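Local coordinates for LbaCas13a H328A (C2c2) (Lachnospiraceae bacterium NK4A179, PDB 5WLH), which binds and probably processes CRISPR guide RNA and, as a Cas13a effector, is expected to cut target RNA with its HEPN nuclease activity, at residues 1148-1160 and 1214-1226. Numbering follows the deposited sequence.
Sequences DSNKQATYVTLDY and RYAKSFENTSDCY
F1219 lies against Y1155 and T1154, and its side chain is the one to follow outward. With CG anti to the carbonyl carbon (chi1 -66°), CB lays the ring between the type I turn A1216-F1219 and Y1155 of the short helix 1153-1156. On one side of the ring CD1 passes Q1152 CB at 4.1 Å, and the next atom, CE1, reaches T1154 OG1 at 3.3 Å, near the plane of the phenyl ring. The far tip, CZ, rests on Y1155 CB at 3.7 Å, while CE2 meets Y1155 CD1. The two rings form an offset edge-to-face pair, the edge of Y1155 toward the face of F1219, with planes 67° apart. Behind F1219, A1216 CA covers part of one face, so the turn packs against its own aromatic residue.

Y1155 continues past this pair: its CE1 comes within 4.3 Å of C1225 SG, and its hydroxyl is hydrogen-bonded to H1141 on the long helix 1106-1145. A polar link across the contact is made by Y1215, on helix 1205-1216. Its OH donates to the T1154 carbonyl O at 2.8 Å, approaching 25° out of the carbonyl plane, and farther back along the ring CE1 touches L1158 CD1 at 3.8 Å. A phenylalanine in place of Y1215 would probably keep the leucine contact but leave the T1154 carbonyl without this donor.

W1196 also touches both L1158 and Y1215, extending this apolar patch toward strand 1196-1198. The contact lies about 12 Å from the bound RNA at its nearest atom. Its chemistry implies an apolar seam around F1219, Y1155, L1158 and Y1215, where a tyrosine hydroxyl ties helix 1205-1216 to the backbone of helix 1153-1156, and a more polar end where the amide side chains of N1150, Q1152 and N1221 gather.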
loop_
_atom_site.group_PDB
_atom_site.type_symbol
_atom_site.label_atom_id
_atom_site.label_comp_id
_atom_site.label_asym_id
_atom_site.label_seq_id
_atom_site.Cartn_x
_atom_site.Cartn_y
_atom_site.Cartn_z
ATOM N N ASP A 1148 -10.198 -21.712 -30.714
ATOM C CA ASP A 1148 -9.992 -22.469 -31.941
ATOM C C ASP A 1148 -9.045 -21.790 -32.919
ATOM O O ASP A 1148 -8.832 -22.323 -34.010
ATOM C CB ASP A 1148 -11.341 -22.753 -32.628
ATOM C CG ASP A 1148 -12.077 -21.484 -33.079
ATOM O OD1 ASP A 1148 -11.466 -20.394 -33.190
ATOM O OD2 ASP A 1148 -13.301 -21.583 -33.328
ATOM N N SER A 1149 -8.495 -20.624 -32.577
ATOM C CA SER A 1149 -7.580 -19.953 -33.485
ATOM C C SER A 1149 -6.384 -20.853 -33.801
ATOM O O SER A 1149 -6.041 -21.780 -33.053
ATOM C CB SER A 1149 -7.106 -18.625 -32.894
ATOM O OG SER A 1149 -6.182 -18.841 -31.835
ATOM N N ASN A 1150 -5.764 -20.586 -34.947
ATOM C CA ASN A 1150 -4.652 -21.399 -35.415
ATOM C C ASN A 1150 -3.444 -21.239 -34.496
ATOM O O ASN A 1150 -3.043 -20.117 -34.170
ATOM C CB ASN A 1150 -4.289 -21.009 -36.847
ATOM C CG ASN A 1150 -2.980 -21.621 -37.301
ATOM O OD1 ASN A 1150 -2.922 -22.807 -37.637
ATOM N ND2 ASN A 1150 -1.916 -20.817 -37.302
ATOM N N LYS A 1151 -2.865 -22.366 -34.080
ATOM C CA LYS A 1151 -1.719 -22.379 -33.174
ATOM C C LYS A 1151 -0.672 -23.347 -33.703
ATOM O O LYS A 1151 -1.007 -24.473 -34.080
ATOM C CB LYS A 1151 -2.143 -22.769 -31.750
ATOM C CG LYS A 1151 -2.976 -21.686 -31.056
ATOM C CD LYS A 1151 -3.510 -22.131 -29.695
ATOM C CE LYS A 1151 -4.850 -22.809 -29.857
ATOM N NZ LYS A 1151 -5.837 -21.834 -30.356
ATOM N N GLN A 1152 0.587 -22.906 -33.735
ATOM C CA GLN A 1152 1.668 -23.765 -34.203
ATOM C C GLN A 1152 2.017 -24.830 -33.163
ATOM O O GLN A 1152 1.676 -24.729 -31.979
ATOM C CB GLN A 1152 2.907 -22.940 -34.546
ATOM C CG GLN A 1152 2.814 -22.249 -35.901
ATOM C CD GLN A 1152 1.782 -22.893 -36.808
ATOM O OE1 GLN A 1152 2.031 -23.936 -37.421
ATOM N NE2 GLN A 1152 0.606 -22.279 -36.890
ATOM N N ALA A 1153 2.724 -25.863 -33.630
ATOM C CA ALA A 1153 2.978 -27.034 -32.798
ATOM C C ALA A 1153 3.674 -26.663 -31.497
ATOM O O ALA A 1153 3.256 -27.099 -30.419
ATOM C CB ALA A 1153 3.819 -28.057 -33.561
ATOM N N THR A 1154 4.758 -25.889 -31.578
ATOM C CA THR A 1154 5.570 -25.628 -30.393
ATOM C C THR A 1154 4.964 -24.581 -29.467
ATOM O O THR A 1154 5.467 -24.391 -28.354
ATOM C CB THR A 1154 6.976 -25.189 -30.784
ATOM O OG1 THR A 1154 6.895 -24.028 -31.626
ATOM C CG2 THR A 1154 7.720 -26.321 -31.505
ATOM N N TYR A 1155 3.913 -23.896 -29.907
ATOM C CA TYR A 1155 3.134 -23.069 -28.993
ATOM C C TYR A 1155 2.438 -23.925 -27.945
ATOM O O TYR A 1155 2.341 -23.529 -26.774
ATOM C CB TYR A 1155 2.121 -22.270 -29.802
ATOM C CG TYR A 1155 1.276 -21.276 -29.041
ATOM C CD1 TYR A 1155 1.734 -19.988 -28.815
ATOM C CD2 TYR A 1155 0.002 -21.608 -28.619
ATOM C CE1 TYR A 1155 0.953 -19.051 -28.148
ATOM C CE2 TYR A 1155 -0.793 -20.682 -27.955
ATOM C CZ TYR A 1155 -0.310 -19.406 -27.735
ATOM O OH TYR A 1155 -1.098 -18.486 -27.079
ATOM N N VAL A 1156 1.942 -25.102 -28.351
ATOM C CA VAL A 1156 1.188 -25.977 -27.462
ATOM C C VAL A 1156 2.104 -26.975 -26.771
ATOM O O VAL A 1156 1.923 -27.282 -25.590
ATOM C CB VAL A 1156 0.075 -26.694 -28.257
ATOM C CG1 VAL A 1156 -0.793 -27.565 -27.342
ATOM C CG2 VAL A 1156 -0.774 -25.691 -29.016
ATOM N N THR A 1157 3.107 -27.480 -27.485
ATOM C CA THR A 1157 3.886 -28.607 -26.997
ATOM C C THR A 1157 5.346 -28.424 -27.369
ATOM O O THR A 1157 5.664 -28.219 -28.544
ATOM C CB THR A 1157 3.352 -29.919 -27.597
ATOM O OG1 THR A 1157 2.010 -30.146 -27.134
ATOM C CG2 THR A 1157 4.232 -31.090 -27.202
ATOM N N LEU A 1158 6.233 -28.515 -26.385
ATOM C CA LEU A 1158 7.664 -28.562 -26.645
ATOM C C LEU A 1158 8.155 -29.982 -26.412
ATOM O O LEU A 1158 7.879 -30.575 -25.370
ATOM C CB LEU A 1158 8.437 -27.592 -25.753
ATOM C CG LEU A 1158 8.551 -26.140 -26.206
ATOM C CD1 LEU A 1158 8.910 -25.270 -25.002
ATOM C CD2 LEU A 1158 9.576 -25.974 -27.334
ATOM N N ASP A 1159 8.861 -30.535 -27.388
ATOM C CA ASP A 1159 9.433 -31.873 -27.255
ATOM C C ASP A 1159 10.941 -31.726 -27.355
ATOM O O ASP A 1159 11.534 -31.954 -28.413
ATOM C CB ASP A 1159 8.878 -32.805 -28.311
ATOM C CG ASP A 1159 9.395 -34.220 -28.165
ATOM O OD1 ASP A 1159 9.871 -34.580 -27.068
ATOM O OD2 ASP A 1159 9.320 -34.966 -29.161
ATOM N N TYR A 1160 11.563 -31.340 -26.245
ATOM C CA TYR A 1160 12.997 -31.089 -26.230
ATOM C C TYR A 1160 13.732 -32.411 -26.093
ATOM O O TYR A 1160 13.543 -33.126 -25.103
ATOM C CB TYR A 1160 13.376 -30.151 -25.090
ATOM C CG TYR A 1160 14.857 -29.876 -25.024
ATOM C CD1 TYR A 1160 15.489 -29.151 -26.024
ATOM C CD2 TYR A 1160 15.626 -30.366 -23.982
ATOM C CE1 TYR A 1160 16.843 -28.905 -25.975
ATOM C CE2 TYR A 1160 16.994 -30.125 -23.919
ATOM C CZ TYR A 1160 17.592 -29.391 -24.920
ATOM O OH TYR A 1160 18.944 -29.145 -24.882
ATOM N N ARG A 1214 13.449 -16.196 -29.078
ATOM C CA ARG A 1214 14.024 -17.249 -29.910
ATOM C C ARG A 1214 13.241 -18.551 -29.822
ATOM O O ARG A 1214 13.293 -19.358 -30.756
ATOM C CB ARG A 1214 15.495 -17.481 -29.543
ATOM C CG ARG A 1214 16.288 -16.189 -29.594
ATOM C CD ARG A 1214 17.173 -16.074 -30.830
ATOM N NE ARG A 1214 17.707 -17.356 -31.278
ATOM C CZ ARG A 1214 17.615 -17.824 -32.520
ATOM N NH1 ARG A 1214 16.984 -17.144 -33.464
ATOM N NH2 ARG A 1214 18.149 -18.996 -32.811
ATOM N N TYR A 1215 12.497 -18.761 -28.739
ATOM C CA TYR A 1215 11.519 -19.836 -28.695
ATOM C C TYR A 1215 10.363 -19.562 -29.643
ATOM O O TYR A 1215 9.983 -20.417 -30.448
ATOM C CB TYR A 1215 11.006 -20.010 -27.263
ATOM C CG TYR A 1215 9.606 -20.579 -27.154
ATOM C CD1 TYR A 1215 9.331 -21.887 -27.534
ATOM C CD2 TYR A 1215 8.563 -19.814 -26.637
ATOM C CE1 TYR A 1215 8.078 -22.407 -27.426
ATOM C CE2 TYR A 1215 7.301 -20.324 -26.523
ATOM C CZ TYR A 1215 7.054 -21.617 -26.912
ATOM O OH TYR A 1215 5.790 -22.126 -26.798
ATOM N N ALA A 1216 9.779 -18.379 -29.546
ATOM C CA ALA A 1216 8.606 -18.057 -30.342
ATOM C C ALA A 1216 8.946 -17.791 -31.796
ATOM O O ALA A 1216 8.040 -17.755 -32.628
ATOM C CB ALA A 1216 7.906 -16.833 -29.756
ATOM N N LYS A 1217 10.227 -17.619 -32.103
ATOM C CA LYS A 1217 10.674 -17.016 -33.355
ATOM C C LYS A 1217 10.194 -17.779 -34.573
ATOM O O LYS A 1217 10.089 -17.201 -35.661
ATOM C CB LYS A 1217 12.187 -16.928 -33.354
ATOM C CG LYS A 1217 12.737 -15.844 -34.208
ATOM C CD LYS A 1217 13.835 -15.152 -33.483
ATOM C CE LYS A 1217 14.895 -14.765 -34.443
ATOM N NZ LYS A 1217 14.250 -13.999 -35.542
ATOM N N SER A 1218 9.920 -19.066 -34.414
ATOM C CA SER A 1218 9.403 -19.880 -35.498
ATOM C C SER A 1218 7.979 -19.496 -35.893
ATOM O O SER A 1218 7.573 -19.759 -37.033
ATOM C CB SER A 1218 9.469 -21.335 -35.062
ATOM O OG SER A 1218 9.224 -21.429 -33.663
ATOM N N PHE A 1219 7.227 -18.864 -34.983
ATOM C CA PHE A 1219 5.790 -18.690 -35.163
ATOM C C PHE A 1219 5.502 -17.855 -36.407
ATOM O O PHE A 1219 6.110 -16.803 -36.632
ATOM C CB PHE A 1219 5.169 -18.034 -33.921
ATOM C CG PHE A 1219 5.208 -18.895 -32.658
ATOM C CD1 PHE A 1219 5.398 -20.270 -32.720
ATOM C CD2 PHE A 1219 5.038 -18.312 -31.405
ATOM C CE1 PHE A 1219 5.426 -21.038 -31.558
ATOM C CE2 PHE A 1219 5.069 -19.078 -30.238
ATOM C CZ PHE A 1219 5.269 -20.442 -30.318
ATOM N N GLU A 1220 4.583 -18.348 -37.235
ATOM C CA GLU A 1220 4.252 -17.688 -38.491
ATOM C C GLU A 1220 3.144 -16.657 -38.350
ATOM O O GLU A 1220 3.136 -15.665 -39.090
ATOM C CB GLU A 1220 3.840 -18.727 -39.536
ATOM C CG GLU A 1220 4.964 -19.628 -40.009
ATOM C CD GLU A 1220 5.099 -19.596 -41.514
ATOM O OE1 GLU A 1220 4.741 -18.552 -42.095
ATOM O OE2 GLU A 1220 5.537 -20.599 -42.114
ATOM N N ASN A 1221 2.208 -16.864 -37.423
ATOM C CA ASN A 1221 1.040 -16.000 -37.289
ATOM C C ASN A 1221 1.333 -14.692 -36.560
ATOM O O ASN A 1221 0.421 -13.872 -36.405
ATOM C CB ASN A 1221 -0.089 -16.753 -36.576
ATOM C CG ASN A 1221 0.416 -17.640 -35.452
ATOM O OD1 ASN A 1221 1.530 -17.466 -34.956
ATOM N ND2 ASN A 1221 -0.406 -18.602 -35.047
ATOM N N THR A 1222 2.567 -14.473 -36.114
ATOM C CA THR A 1222 2.941 -13.211 -35.494
ATOM C C THR A 1222 4.392 -12.900 -35.833
ATOM O O THR A 1222 5.142 -13.757 -36.307
ATOM C CB THR A 1222 2.748 -13.239 -33.966
ATOM O OG1 THR A 1222 3.185 -11.992 -33.406
ATOM C CG2 THR A 1222 3.549 -14.384 -33.338
ATOM N N SER A 1223 4.776 -11.650 -35.586
ATOM C CA SER A 1223 6.178 -11.273 -35.557
ATOM C C SER A 1223 6.712 -11.074 -34.145
ATOM O O SER A 1223 7.933 -10.981 -33.975
ATOM C CB SER A 1223 6.410 -9.995 -36.378
ATOM O OG SER A 1223 6.173 -10.226 -37.755
ATOM N N ASP A 1224 5.839 -11.014 -33.130
ATOM C CA ASP A 1224 6.276 -10.808 -31.744
ATOM C C ASP A 1224 5.224 -11.431 -30.819
ATOM O O ASP A 1224 4.301 -10.753 -30.359
ATOM C CB ASP A 1224 6.493 -9.331 -31.437
ATOM C CG ASP A 1224 7.162 -9.100 -30.082
ATOM O OD1 ASP A 1224 7.063 -9.982 -29.206
ATOM O OD2 ASP A 1224 7.808 -8.046 -29.893
ATOM N N CYS A 1225 5.406 -12.722 -30.525
ATOM C CA CYS A 1225 4.490 -13.429 -29.637
ATOM C C CYS A 1225 4.516 -12.845 -28.225
ATOM O O CYS A 1225 3.480 -12.767 -27.558
ATOM C CB CYS A 1225 4.850 -14.915 -29.604
ATOM S SG CYS A 1225 3.842 -15.905 -28.473
ATOM N N TYR A 1226 5.696 -12.452 -27.748
ATOM C CA TYR A 1226 5.798 -11.875 -26.404
ATOM C C TYR A 1226 4.860 -10.687 -26.249
ATOM O O TYR A 1226 4.200 -10.525 -25.210
ATOM C CB TYR A 1226 7.243 -11.451 -26.153
ATOM C CG TYR A 1226 7.502 -10.675 -24.889
ATOM C CD1 TYR A 1226 7.351 -9.290 -24.861
ATOM C CD2 TYR A 1226 7.937 -11.316 -23.729
ATOM C CE1 TYR A 1226 7.595 -8.576 -23.728
ATOM C CE2 TYR A 1226 8.195 -10.595 -22.576
ATOM C CZ TYR A 1226 8.018 -9.221 -22.591
ATOM O OH TYR A 1226 8.270 -8.472 -21.474
#